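PDB 6Q2F: glycoside hydrolase family protein from Novosphingobium sp. PP1Y, which probably hydrolyses alpha-L-rhamnosides as an alpha-L-rhamnosidase, a glycoside hydrolase that removes terminal rhamnose from its substrates. Local coordinates for residues 172-175 with 181-184; 239-244 with 370-375; 666-671 with 904-909; 879-884 with 892-897. All coordinates share one frame; numbering follows the deposited sequence.

Along the chain, contact 1 and contact 2 come first, contact 3 opens later, and contact 4 is nested inside the loop that contact 3 closes. The four form two groups on opposite sides of the chain's centre. Contacts 1 and 2, centres about 16 Å apart, touch near T182 and A243: a surface loop beside a beta-sandwich, which contact 2 enters through strand 366-374. Contacts 3 and 4, centres about 9 Å apart, share the antiparallel sheet in which strands 894-899 and 902-908 are neighbours, joined by a backbone hydrogen bond between Y906 and V895. Between 52 and 60 Å separate the centres of the two groups, so they describe distant modules of one multidomain hydrolase.

Contact 1: 172-175 with 181-184; sequences SPPG and QTLH
P174 and T182 bring the backbones of 172-175 and 181-184 nearest each other, with 5.8 Å between the P174 CA and T182 CA atoms and no hydrogen bond joining the two segments. Both belong to one irregular surface loop that follows strand 164-165 and leads on to strand 206-217; the chain leaves P174, makes an excursion and comes back to it. From S172 to P174 the backbone is extended in the polyproline II manner, while Q181 has a positive phi of 47°, an unusual conformation at the point of return. The contact is a small surface patch centred on the P174 ring, whose CB, CG and CD all face the returning chain. CB lies against the backbone, 3.5 Å from Q181 O. The Q181 side chain bends at chi2 (-73°), which folds its amide back past the ring and sets OE1 3.5 Å from P174 CG and 3.6 Å from P174 CD. This is oxygen against ring carbons, packing and not a hydrogen bond. The other end of the amide is held by strand 151-160, where Q181 NE2 bonds to W155 O; V154 of that strand also touches P173, P174 and Q181. T182 adds a looser touch on the far side of the proline, its methyl CG2 lying 4.1 Å from P174 CG.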
loop_
_atom_site.group_PDB
_atom_site.type_symbol
_atom_site.label_atom_id
_atom_site.label_comp_id
_atom_site.label_asym_id
_atom_site.label_seq_id
_atom_site.Cartn_x
_atom_site.Cartn_y
_atom_site.Cartn_z
ATOM N N SER A 172 -31.403 -17.709 -19.849
ATOM C CA SER A 172 -30.423 -17.809 -18.783
ATOM C C SER A 172 -29.431 -16.648 -18.866
ATOM O O SER A 172 -29.015 -16.261 -19.960
ATOM C CB SER A 172 -29.686 -19.146 -18.882
ATOM O OG SER A 172 -30.552 -20.244 -18.657
ATOM N N PRO A 173 -29.068 -16.049 -17.738
ATOM C CA PRO A 173 -27.953 -15.094 -17.727
ATOM C C PRO A 173 -26.661 -15.769 -18.149
ATOM O O PRO A 173 -26.514 -16.992 -17.998
ATOM C CB PRO A 173 -27.887 -14.647 -16.258
ATOM C CG PRO A 173 -29.242 -14.896 -15.728
ATOM C CD PRO A 173 -29.732 -16.134 -16.431
ATOM N N PRO A 174 -25.695 -15.012 -18.667
ATOM C CA PRO A 174 -24.410 -15.614 -19.035
ATOM C C PRO A 174 -23.818 -16.392 -17.874
ATOM O O PRO A 174 -23.969 -16.021 -16.708
ATOM C CB PRO A 174 -23.537 -14.405 -19.386
ATOM C CG PRO A 174 -24.501 -13.317 -19.697
ATOM C CD PRO A 174 -25.699 -13.550 -18.840
ATOM N N GLY A 175 -23.153 -17.497 -18.206
ATOM C CA GLY A 175 -22.367 -18.241 -17.247
ATOM C C GLY A 175 -20.866 -18.154 -17.467
ATOM O O GLY A 175 -20.126 -18.899 -16.842
ATOM N N GLN A 181 -20.698 -9.858 -17.863
ATOM C CA GLN A 181 -21.581 -10.524 -18.797
ATOM C C GLN A 181 -20.915 -11.683 -19.512
ATOM O O GLN A 181 -20.526 -12.647 -18.916
ATOM C CB GLN A 181 -22.307 -9.557 -19.725
ATOM C CG GLN A 181 -23.309 -8.649 -19.051
ATOM C CD GLN A 181 -24.568 -9.361 -18.635
ATOM O OE1 GLN A 181 -24.524 -10.317 -17.944
ATOM N NE2 GLN A 181 -25.682 -8.894 -19.099
ATOM N N THR A 182 -20.826 -11.569 -20.823
ATOM C CA THR A 182 -20.212 -12.575 -21.659
ATOM C C THR A 182 -18.710 -12.464 -21.854
ATOM O O THR A 182 -18.145 -13.306 -22.475
ATOM C CB THR A 182 -20.812 -12.563 -23.079
ATOM O OG1 THR A 182 -20.792 -11.247 -23.591
ATOM C CG2 THR A 182 -22.194 -13.007 -23.072
ATOM N N LEU A 183 -18.076 -11.435 -21.335
ATOM C CA LEU A 183 -16.651 -11.226 -21.559
ATOM C C LEU A 183 -15.816 -12.343 -20.941
ATOM O O LEU A 183 -16.078 -12.803 -19.828
ATOM C CB LEU A 183 -16.219 -9.873 -20.981
ATOM C CG LEU A 183 -16.813 -8.655 -21.686
ATOM C CD1 LEU A 183 -16.165 -7.379 -21.160
ATOM C CD2 LEU A 183 -16.614 -8.791 -23.199
ATOM N N HIS A 184 -14.782 -12.750 -21.659
ATOM C CA HIS A 184 -13.806 -13.710 -21.170
ATOM C C HIS A 184 -12.692 -12.992 -20.427
ATOM O O HIS A 184 -12.542 -11.773 -20.525
ATOM C CB HIS A 184 -13.250 -14.516 -22.346
ATOM C CG HIS A 184 -14.280 -15.360 -23.023
ATOM N ND1 HIS A 184 -14.629 -16.614 -22.566
ATOM C CD2 HIS A 184 -15.067 -15.116 -24.097
ATOM C CE1 HIS A 184 -15.581 -17.107 -23.339
ATOM N NE2 HIS A 184 -15.863 -16.218 -24.274
#

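Contact 2: 239-244 with 370-375; sequences ALVDAD and QFELHS
Q370 meets L240 through the stem of its side chain: CG, anti to the backbone N (chi1 -178°), lies 3.4 Å from L240 O, and Q370 CA makes a C-H...O contact with the same oxygen. The extended chain then carries NE2 to E372, where it donates to OE1 over 3.2 Å; the acceptor is approached from above the carboxylate plane, while the bond stays close to the amide plane of Q370. F371 follows with a weak backbone bond, F371 N to L240 O at 3.3 Å, so this carbonyl takes an N-H and a C-H, with Q370 CG packed beside it. The leucine and phenylalanine side chains lie side by side and point the same way, L240 CD2 3.8 Å from F371 CB. Both reach L261 and L263 of strand 260-265, in the sheet opposing that of strand 366-374: this is the interior of a beta-sandwich, whose strand orders are those of the C-terminal galactose-binding-like domain. L240 sits in a 3-10 turn beside the strand. At E372 the approach is longer. Its side chain crosses that of V241 at about a right angle, with V241 CG1 4.0 Å from E372 OE1 and V241 CG2 4.2 Å from E372 CG.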
loop_
_atom_site.group_PDB
_atom_site.type_symbol
_atom_site.label_atom_id
_atom_site.label_comp_id
_atom_site.label_asym_id
_atom_site.label_seq_id
_atom_site.Cartn_x
_atom_site.Cartn_y
_atom_site.Cartn_z
ATOM N N ALA A 239 -23.404 -5.907 -35.965
ATOM C CA ALA A 239 -22.485 -6.502 -35.001
ATOM C C ALA A 239 -22.166 -5.573 -33.838
ATOM O O ALA A 239 -21.583 -6.030 -32.851
ATOM C CB ALA A 239 -21.185 -6.924 -35.690
ATOM N N LEU A 240 -22.532 -4.292 -33.921
ATOM C CA LEU A 240 -22.314 -3.401 -32.787
ATOM C C LEU A 240 -23.327 -3.648 -31.667
ATOM O O LEU A 240 -23.007 -3.396 -30.496
ATOM C CB LEU A 240 -22.360 -1.946 -33.253
ATOM C CG LEU A 240 -21.283 -1.547 -34.272
ATOM C CD1 LEU A 240 -21.645 -0.261 -35.008
ATOM C CD2 LEU A 240 -19.935 -1.418 -33.565
ATOM N N VAL A 241 -24.539 -4.129 -31.996
ATOM C CA VAL A 241 -25.545 -4.534 -31.013
ATOM C C VAL A 241 -25.545 -6.046 -30.854
ATOM O O VAL A 241 -26.481 -6.618 -30.286
ATOM C CB VAL A 241 -26.957 -4.083 -31.415
ATOM C CG1 VAL A 241 -27.984 -4.633 -30.427
ATOM C CG2 VAL A 241 -27.054 -2.551 -31.569
ATOM N N ASP A 242 -24.519 -6.706 -31.376
ATOM C CA ASP A 242 -24.515 -8.157 -31.346
ATOM C C ASP A 242 -24.643 -8.651 -29.906
ATOM O O ASP A 242 -24.307 -7.950 -28.945
ATOM C CB ASP A 242 -23.234 -8.691 -31.976
ATOM C CG ASP A 242 -23.504 -9.753 -33.005
ATOM O OD1 ASP A 242 -24.650 -10.254 -33.056
ATOM O OD2 ASP A 242 -22.566 -10.088 -33.756
ATOM N N ALA A 243 -25.155 -9.874 -29.763
ATOM C CA ALA A 243 -25.088 -10.556 -28.476
ATOM C C ALA A 243 -23.657 -10.645 -27.958
ATOM O O ALA A 243 -23.458 -10.787 -26.746
ATOM C CB ALA A 243 -25.696 -11.960 -28.594
ATOM N N ASP A 244 -22.667 -10.559 -28.851
ATOM C CA ASP A 244 -21.248 -10.585 -28.504
ATOM C C ASP A 244 -20.724 -9.153 -28.431
ATOM O O ASP A 244 -20.350 -8.564 -29.450
ATOM C CB ASP A 244 -20.466 -11.406 -29.525
ATOM C CG ASP A 244 -18.985 -11.479 -29.202
ATOM O OD1 ASP A 244 -18.603 -11.103 -28.072
ATOM O OD2 ASP A 244 -18.200 -11.918 -30.076
ATOM N N GLN A 370 -18.590 -3.328 -29.169
ATOM C CA GLN A 370 -19.944 -2.845 -28.966
ATOM C C GLN A 370 -19.966 -1.332 -29.097
ATOM O O GLN A 370 -19.084 -0.641 -28.579
ATOM C CB GLN A 370 -20.484 -3.245 -27.586
ATOM C CG GLN A 370 -21.922 -2.801 -27.329
ATOM C CD GLN A 370 -22.367 -3.084 -25.905
ATOM O OE1 GLN A 370 -21.545 -3.229 -25.013
ATOM N NE2 GLN A 370 -23.674 -3.173 -25.691
ATOM N N PHE A 371 -20.991 -0.825 -29.782
ATOM C CA PHE A 371 -21.234 0.614 -29.853
ATOM C C PHE A 371 -22.737 0.777 -30.053
ATOM O O PHE A 371 -23.234 0.640 -31.175
ATOM C CB PHE A 371 -20.439 1.268 -30.976
ATOM C CG PHE A 371 -20.590 2.762 -31.038
ATOM C CD1 PHE A 371 -21.040 3.483 -29.939
ATOM C CD2 PHE A 371 -20.288 3.448 -32.199
ATOM C CE1 PHE A 371 -21.181 4.859 -29.997
ATOM C CE2 PHE A 371 -20.429 4.828 -32.261
ATOM C CZ PHE A 371 -20.877 5.531 -31.160
ATOM N N GLU A 372 -23.445 1.064 -28.965
ATOM C CA GLU A 372 -24.900 1.017 -28.931
ATOM C C GLU A 372 -25.444 2.359 -28.469
ATOM O O GLU A 372 -25.043 2.864 -27.415
ATOM C CB GLU A 372 -25.370 -0.103 -27.996
ATOM C CG GLU A 372 -26.860 -0.386 -28.019
ATOM C CD GLU A 372 -27.187 -1.735 -27.394
ATOM O OE1 GLU A 372 -26.287 -2.611 -27.367
ATOM O OE2 GLU A 372 -28.340 -1.918 -26.938
ATOM N N LEU A 373 -26.350 2.930 -29.255
ATOM C CA LEU A 373 -27.039 4.158 -28.885
ATOM C C LEU A 373 -28.426 3.819 -28.344
ATOM O O LEU A 373 -29.092 2.908 -28.844
ATOM C CB LEU A 373 -27.152 5.105 -30.082
ATOM C CG LEU A 373 -25.846 5.410 -30.825
ATOM C CD1 LEU A 373 -26.070 6.410 -31.945
ATOM C CD2 LEU A 373 -24.782 5.919 -29.873
ATOM N N HIS A 374 -28.856 4.560 -27.325
ATOM C CA HIS A 374 -30.115 4.303 -26.637
ATOM C C HIS A 374 -31.025 5.522 -26.718
ATOM O O HIS A 374 -30.577 6.654 -26.502
ATOM C CB HIS A 374 -29.871 3.945 -25.169
ATOM C CG HIS A 374 -29.079 2.692 -24.973
ATOM N ND1 HIS A 374 -29.651 1.439 -25.014
ATOM C CD2 HIS A 374 -27.761 2.497 -24.725
ATOM C CE1 HIS A 374 -28.722 0.524 -24.805
ATOM N NE2 HIS A 374 -27.567 1.139 -24.624
ATOM N N SER A 375 -32.308 5.286 -27.015
ATOM C CA SER A 375 -33.292 6.364 -26.937
ATOM C C SER A 375 -33.513 6.797 -25.494
ATOM O O SER A 375 -33.713 7.984 -25.221
ATOM C CB SER A 375 -34.623 5.924 -27.547
ATOM O OG SER A 375 -34.441 5.106 -28.686
#

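Contact 3: 666-671 with 904-909; sequences LEFVTG and IYYLVN
F668 and Y906 form the tight part of this contact. The tyrosine CG is anti to its own nitrogen (chi1 -179°), an extension that sends the ring out from the strand to the helix and brings Y906 CE2 to 3.4 Å from F668 CB. The phenolic OH lies alongside the same side chain, 3.6 Å from F668 CD2. V669 N comes to the ring edge near its plane, 3.7 Å from Y906 CE2, so the tyrosine rests against backbone as well as side chain. F668 starts toward the strand, but its ring swings off to helix 712-726, touching I718 and L725. Helix 657-670 connects strands 642-649 and 674-677, neighbouring parallel strands of a (beta/alpha)8 barrel, whereas strand 902-908 belongs to an antiparallel beta domain; the contact therefore joins two modules, with the axes of the short segments 8.9 Å apart and their directions 141° from each other. With an alanine in place of Y906, F668 CB would probably be left facing a gap between helix and strand. The looser part is at V669, which is partly exposed. V669 CB stands 4.0 Å from V908 CG2, and the methyls V669 CG2 and V908 CG2 are 4.2 Å apart, an oblique crossing of two branched side chains that involves few atoms. Just beyond, G671, the first residue to leave helical geometry, has positive phi and closes a Schellman motif, and T670 OG1 turns back to donate to L666 O at 2.7 Å.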
loop_
_atom_site.group_PDB
_atom_site.type_symbol
_atom_site.label_atom_id
_atom_site.label_comp_id
_atom_site.label_asym_id
_atom_site.label_seq_id
_atom_site.Cartn_x
_atom_site.Cartn_y
_atom_site.Cartn_z
ATOM N N LEU A 666 12.478 7.282 6.260
ATOM C CA LEU A 666 11.176 7.745 5.802
ATOM C C LEU A 666 10.059 6.840 6.323
ATOM O O LEU A 666 9.008 7.326 6.748
ATOM C CB LEU A 666 11.169 7.826 4.272
ATOM C CG LEU A 666 9.789 8.161 3.688
ATOM C CD1 LEU A 666 9.329 9.583 4.141
ATOM C CD2 LEU A 666 9.794 8.055 2.160
ATOM N N GLU A 667 10.278 5.520 6.328
ATOM C CA GLU A 667 9.300 4.618 6.926
ATOM C C GLU A 667 9.124 4.914 8.409
ATOM O O GLU A 667 7.997 4.943 8.928
ATOM C CB GLU A 667 9.741 3.175 6.741
ATOM C CG GLU A 667 9.775 2.723 5.301
ATOM C CD GLU A 667 10.264 1.304 5.188
ATOM O OE1 GLU A 667 9.975 0.502 6.099
ATOM O OE2 GLU A 667 10.945 1.005 4.195
ATOM N N PHE A 668 10.242 5.112 9.112
ATOM C CA PHE A 668 10.183 5.390 10.541
ATOM C C PHE A 668 9.372 6.655 10.827
ATOM O O PHE A 668 8.470 6.643 11.668
ATOM C CB PHE A 668 11.599 5.505 11.091
ATOM C CG PHE A 668 12.292 4.171 11.277
ATOM C CD1 PHE A 668 11.582 3.062 11.708
ATOM C CD2 PHE A 668 13.650 4.039 11.044
ATOM C CE1 PHE A 668 12.202 1.851 11.905
ATOM C CE2 PHE A 668 14.285 2.815 11.214
ATOM C CZ PHE A 668 13.559 1.721 11.654
ATOM N N VAL A 669 9.665 7.755 10.120
ATOM C CA VAL A 669 9.018 9.025 10.447
ATOM C C VAL A 669 7.558 9.048 9.983
ATOM O O VAL A 669 6.778 9.883 10.447
ATOM C CB VAL A 669 9.824 10.197 9.855
ATOM C CG1 VAL A 669 9.492 10.414 8.369
ATOM C CG2 VAL A 669 9.599 11.470 10.682
ATOM N N THR A 670 7.141 8.096 9.128
ATOM C CA THR A 670 5.737 7.991 8.756
ATOM C C THR A 670 4.934 7.135 9.726
ATOM O O THR A 670 3.699 7.171 9.684
ATOM C CB THR A 670 5.617 7.435 7.341
ATOM O OG1 THR A 670 6.493 8.172 6.483
ATOM C CG2 THR A 670 4.159 7.586 6.799
ATOM N N GLY A 671 5.590 6.384 10.613
ATOM C CA GLY A 671 4.893 5.581 11.610
ATOM C C GLY A 671 5.246 4.107 11.595
ATOM O O GLY A 671 4.758 3.356 12.450
ATOM N N ILE A 904 9.541 10.914 23.697
ATOM C CA ILE A 904 10.567 10.604 22.714
ATOM C C ILE A 904 10.157 11.279 21.417
ATOM O O ILE A 904 9.074 10.999 20.896
ATOM C CB ILE A 904 10.726 9.098 22.496
ATOM C CG1 ILE A 904 11.114 8.401 23.796
ATOM C CG2 ILE A 904 11.759 8.843 21.395
ATOM C CD1 ILE A 904 10.927 6.899 23.689
ATOM N N TYR A 905 10.996 12.192 20.918
ATOM C CA TYR A 905 10.801 12.773 19.597
ATOM C C TYR A 905 11.788 12.158 18.629
ATOM O O TYR A 905 12.966 11.999 18.948
ATOM C CB TYR A 905 10.968 14.295 19.610
ATOM C CG TYR A 905 9.841 15.024 20.280
ATOM C CD1 TYR A 905 9.821 15.164 21.663
ATOM C CD2 TYR A 905 8.804 15.585 19.545
ATOM C CE1 TYR A 905 8.801 15.838 22.309
ATOM C CE2 TYR A 905 7.765 16.265 20.193
ATOM C CZ TYR A 905 7.783 16.389 21.575
ATOM O OH TYR A 905 6.787 17.057 22.245
ATOM N N TYR A 906 11.288 11.777 17.462
ATOM C CA TYR A 906 12.108 11.271 16.373
ATOM C C TYR A 906 12.117 12.325 15.287
ATOM O O TYR A 906 11.051 12.737 14.836
ATOM C CB TYR A 906 11.539 9.957 15.833
ATOM C CG TYR A 906 12.331 9.326 14.707
ATOM C CD1 TYR A 906 13.653 8.934 14.884
ATOM C CD2 TYR A 906 11.751 9.106 13.471
ATOM C CE1 TYR A 906 14.375 8.328 13.852
ATOM C CE2 TYR A 906 12.461 8.508 12.442
ATOM C CZ TYR A 906 13.757 8.112 12.636
ATOM O OH TYR A 906 14.432 7.505 11.586
ATOM N N LEU A 907 13.313 12.741 14.865
ATOM C CA LEU A 907 13.500 13.778 13.857
ATOM C C LEU A 907 14.319 13.232 12.690
ATOM O O LEU A 907 15.299 12.501 12.896
ATOM C CB LEU A 907 14.231 14.994 14.438
ATOM C CG LEU A 907 13.768 15.637 15.751
ATOM C CD1 LEU A 907 14.533 16.942 16.001
ATOM C CD2 LEU A 907 12.285 15.919 15.705
ATOM N N VAL A 908 13.955 13.618 11.466
ATOM C CA VAL A 908 14.733 13.249 10.284
ATOM C C VAL A 908 14.962 14.488 9.439
ATOM O O VAL A 908 13.998 15.101 8.965
ATOM C CB VAL A 908 14.049 12.170 9.440
ATOM C CG1 VAL A 908 14.991 11.780 8.268
ATOM C CG2 VAL A 908 13.704 10.980 10.309
ATOM N N ASN A 909 16.230 14.840 9.229
ATOM C CA ASN A 909 16.586 15.913 8.305
ATOM C C ASN A 909 16.538 15.347 6.895
ATOM O O ASN A 909 17.490 14.725 6.420
ATOM C CB ASN A 909 17.961 16.488 8.630
ATOM C CG ASN A 909 18.496 17.363 7.520
ATOM O OD1 ASN A 909 17.738 18.023 6.822
ATOM N ND2 ASN A 909 19.823 17.375 7.353
#

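Contact 4: 879-884 with 892-897; sequences PDFTFT and IPFVHR
F881 and F894 form the apolar centre. F881 CB sits squarely over one face of the F894 ring, 3.6 Å from its centroid and 4° off the normal, a CH-pi contact; the two rings themselves are oblique, their planes 47° apart. F894 can offer this face because its CG lies between the backbone N and the carbonyl carbon (chi1 75°). An alanine at F894 would probably leave F881 CB without its aromatic surface and open a gap beside D880. Next outward, I892 is wedged between two phenylalanines: its CD1 lies over the F883 face, 4.1 Å from the centroid, and its CG2 is 4.2 Å from F881 CE2. I892 O lies at the F881 ring edge, 3.4 Å from CE2. No backbone bond crosses: strand 881-884 pairs with 915-921 and strand 894-899 with 902-908, so the two meet through side chains, consistent with a sandwich-like folding of their antiparallel sheet. At the polar edge H896 ND1 donates to D880 OD2 over 2.7 Å; the oxygen receives it on its syn lone pair, near the imidazole plane. D880 OD1 bonds to Y905 OH, and that tyrosine ring stacks on H896. H896 NE2 in turn bonds to E903 OE1. Held between two carboxylates in a buried setting, the imidazole is fixed in its rotation and is likely to favour its protonated, positively charged form.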
loop_
_atom_site.group_PDB
_atom_site.type_symbol
_atom_site.label_atom_id
_atom_site.label_comp_id
_atom_site.label_asym_id
_atom_site.label_seq_id
_atom_site.Cartn_x
_atom_site.Cartn_y
_atom_site.Cartn_z
ATOM N N PRO A 879 2.191 24.368 19.175
ATOM C CA PRO A 879 2.836 23.379 18.296
ATOM C C PRO A 879 3.569 22.313 19.093
ATOM O O PRO A 879 4.205 22.598 20.108
ATOM C CB PRO A 879 3.826 24.213 17.479
ATOM C CG PRO A 879 3.409 25.638 17.652
ATOM C CD PRO A 879 2.680 25.741 18.952
ATOM N N ASP A 880 3.485 21.069 18.616
ATOM C CA ASP A 880 4.220 19.994 19.269
ATOM C C ASP A 880 5.701 20.066 18.937
ATOM O O ASP A 880 6.555 19.987 19.834
ATOM C CB ASP A 880 3.643 18.640 18.857
ATOM C CG ASP A 880 4.079 17.518 19.778
ATOM O OD1 ASP A 880 4.640 17.828 20.850
ATOM O OD2 ASP A 880 3.846 16.328 19.432
ATOM N N PHE A 881 6.032 20.193 17.650
ATOM C CA PHE A 881 7.422 20.305 17.231
ATOM C C PHE A 881 7.525 21.361 16.151
ATOM O O PHE A 881 6.768 21.347 15.178
ATOM C CB PHE A 881 7.997 18.980 16.703
ATOM C CG PHE A 881 9.365 19.132 16.066
ATOM C CD1 PHE A 881 10.487 19.356 16.842
ATOM C CD2 PHE A 881 9.510 19.091 14.695
ATOM C CE1 PHE A 881 11.736 19.527 16.261
ATOM C CE2 PHE A 881 10.750 19.250 14.107
ATOM C CZ PHE A 881 11.866 19.468 14.890
ATOM N N THR A 882 8.471 22.270 16.322
ATOM C CA THR A 882 8.791 23.241 15.290
ATOM C C THR A 882 10.250 23.633 15.463
ATOM O O THR A 882 10.911 23.218 16.418
ATOM C CB THR A 882 7.883 24.466 15.351
ATOM O OG1 THR A 882 8.047 25.220 14.144
ATOM C CG2 THR A 882 8.266 25.333 16.542
ATOM N N PHE A 883 10.756 24.430 14.526
ATOM C CA PHE A 883 12.184 24.714 14.516
ATOM C C PHE A 883 12.480 25.981 13.726
ATOM O O PHE A 883 11.789 26.303 12.754
ATOM C CB PHE A 883 12.979 23.543 13.922
ATOM C CG PHE A 883 12.581 23.188 12.521
ATOM C CD1 PHE A 883 13.171 23.817 11.434
ATOM C CD2 PHE A 883 11.610 22.225 12.289
ATOM C CE1 PHE A 883 12.808 23.488 10.140
ATOM C CE2 PHE A 883 11.232 21.886 10.987
ATOM C CZ PHE A 883 11.837 22.520 9.914
ATOM N N THR A 884 13.533 26.681 14.149
ATOM C CA THR A 884 14.065 27.830 13.434
ATOM C C THR A 884 15.513 27.557 13.052
ATOM O O THR A 884 16.148 26.644 13.582
ATOM C CB THR A 884 13.986 29.113 14.274
ATOM O OG1 THR A 884 14.855 29.004 15.403
ATOM C CG2 THR A 884 12.563 29.327 14.778
ATOM N N ILE A 892 11.795 18.751 8.297
ATOM C CA ILE A 892 12.265 17.895 9.378
ATOM C C ILE A 892 11.031 17.281 10.024
ATOM O O ILE A 892 10.620 17.719 11.109
ATOM C CB ILE A 892 13.125 18.679 10.387
ATOM C CG1 ILE A 892 14.322 19.321 9.681
ATOM C CG2 ILE A 892 13.625 17.770 11.501
ATOM C CD1 ILE A 892 15.206 20.144 10.594
ATOM N N PRO A 893 10.399 16.293 9.388
ATOM C CA PRO A 893 9.185 15.696 9.971
ATOM C C PRO A 893 9.537 14.975 11.260
ATOM O O PRO A 893 10.705 14.742 11.572
ATOM C CB PRO A 893 8.698 14.726 8.885
ATOM C CG PRO A 893 9.983 14.319 8.171
ATOM C CD PRO A 893 10.878 15.552 8.204
ATOM N N PHE A 894 8.516 14.607 12.028
ATOM C CA PHE A 894 8.812 14.092 13.354
ATOM C C PHE A 894 7.765 13.079 13.778
ATOM O O PHE A 894 6.614 13.111 13.326
ATOM C CB PHE A 894 8.853 15.218 14.397
ATOM C CG PHE A 894 7.483 15.736 14.766
ATOM C CD1 PHE A 894 6.805 16.592 13.919
ATOM C CD2 PHE A 894 6.880 15.364 15.957
ATOM C CE1 PHE A 894 5.551 17.090 14.267
ATOM C CE2 PHE A 894 5.635 15.856 16.311
ATOM C CZ PHE A 894 4.971 16.720 15.463
ATOM N N VAL A 895 8.186 12.200 14.689
ATOM C CA VAL A 895 7.292 11.345 15.454
ATOM C C VAL A 895 7.455 11.693 16.923
ATOM O O VAL A 895 8.577 11.973 17.392
ATOM C CB VAL A 895 7.567 9.850 15.211
ATOM C CG1 VAL A 895 6.628 9.013 16.057
ATOM C CG2 VAL A 895 7.389 9.519 13.714
ATOM N N HIS A 896 6.335 11.658 17.644
ATOM C CA HIS A 896 6.280 11.917 19.077
ATOM C C HIS A 896 5.705 10.680 19.736
ATOM O O HIS A 896 4.566 10.297 19.450
ATOM C CB HIS A 896 5.415 13.149 19.393
ATOM C CG HIS A 896 5.375 13.528 20.842
ATOM N ND1 HIS A 896 4.637 14.602 21.312
ATOM C CD2 HIS A 896 5.973 12.983 21.927
ATOM C CE1 HIS A 896 4.768 14.686 22.625
ATOM N NE2 HIS A 896 5.592 13.730 23.020
ATOM N N ARG A 897 6.489 10.056 20.606
ATOM C CA ARG A 897 6.065 8.914 21.402
ATOM C C ARG A 897 5.970 9.332 22.861
ATOM O O ARG A 897 6.713 10.208 23.311
ATOM C CB ARG A 897 7.069 7.762 21.231
ATOM C CG ARG A 897 7.014 7.130 19.835
ATOM C CD ARG A 897 6.371 5.781 19.976
ATOM N NE ARG A 897 5.467 5.514 18.907
ATOM C CZ ARG A 897 4.590 4.531 18.931
ATOM N NH1 ARG A 897 4.493 3.733 19.994
ATOM N NH2 ARG A 897 3.806 4.368 17.890
#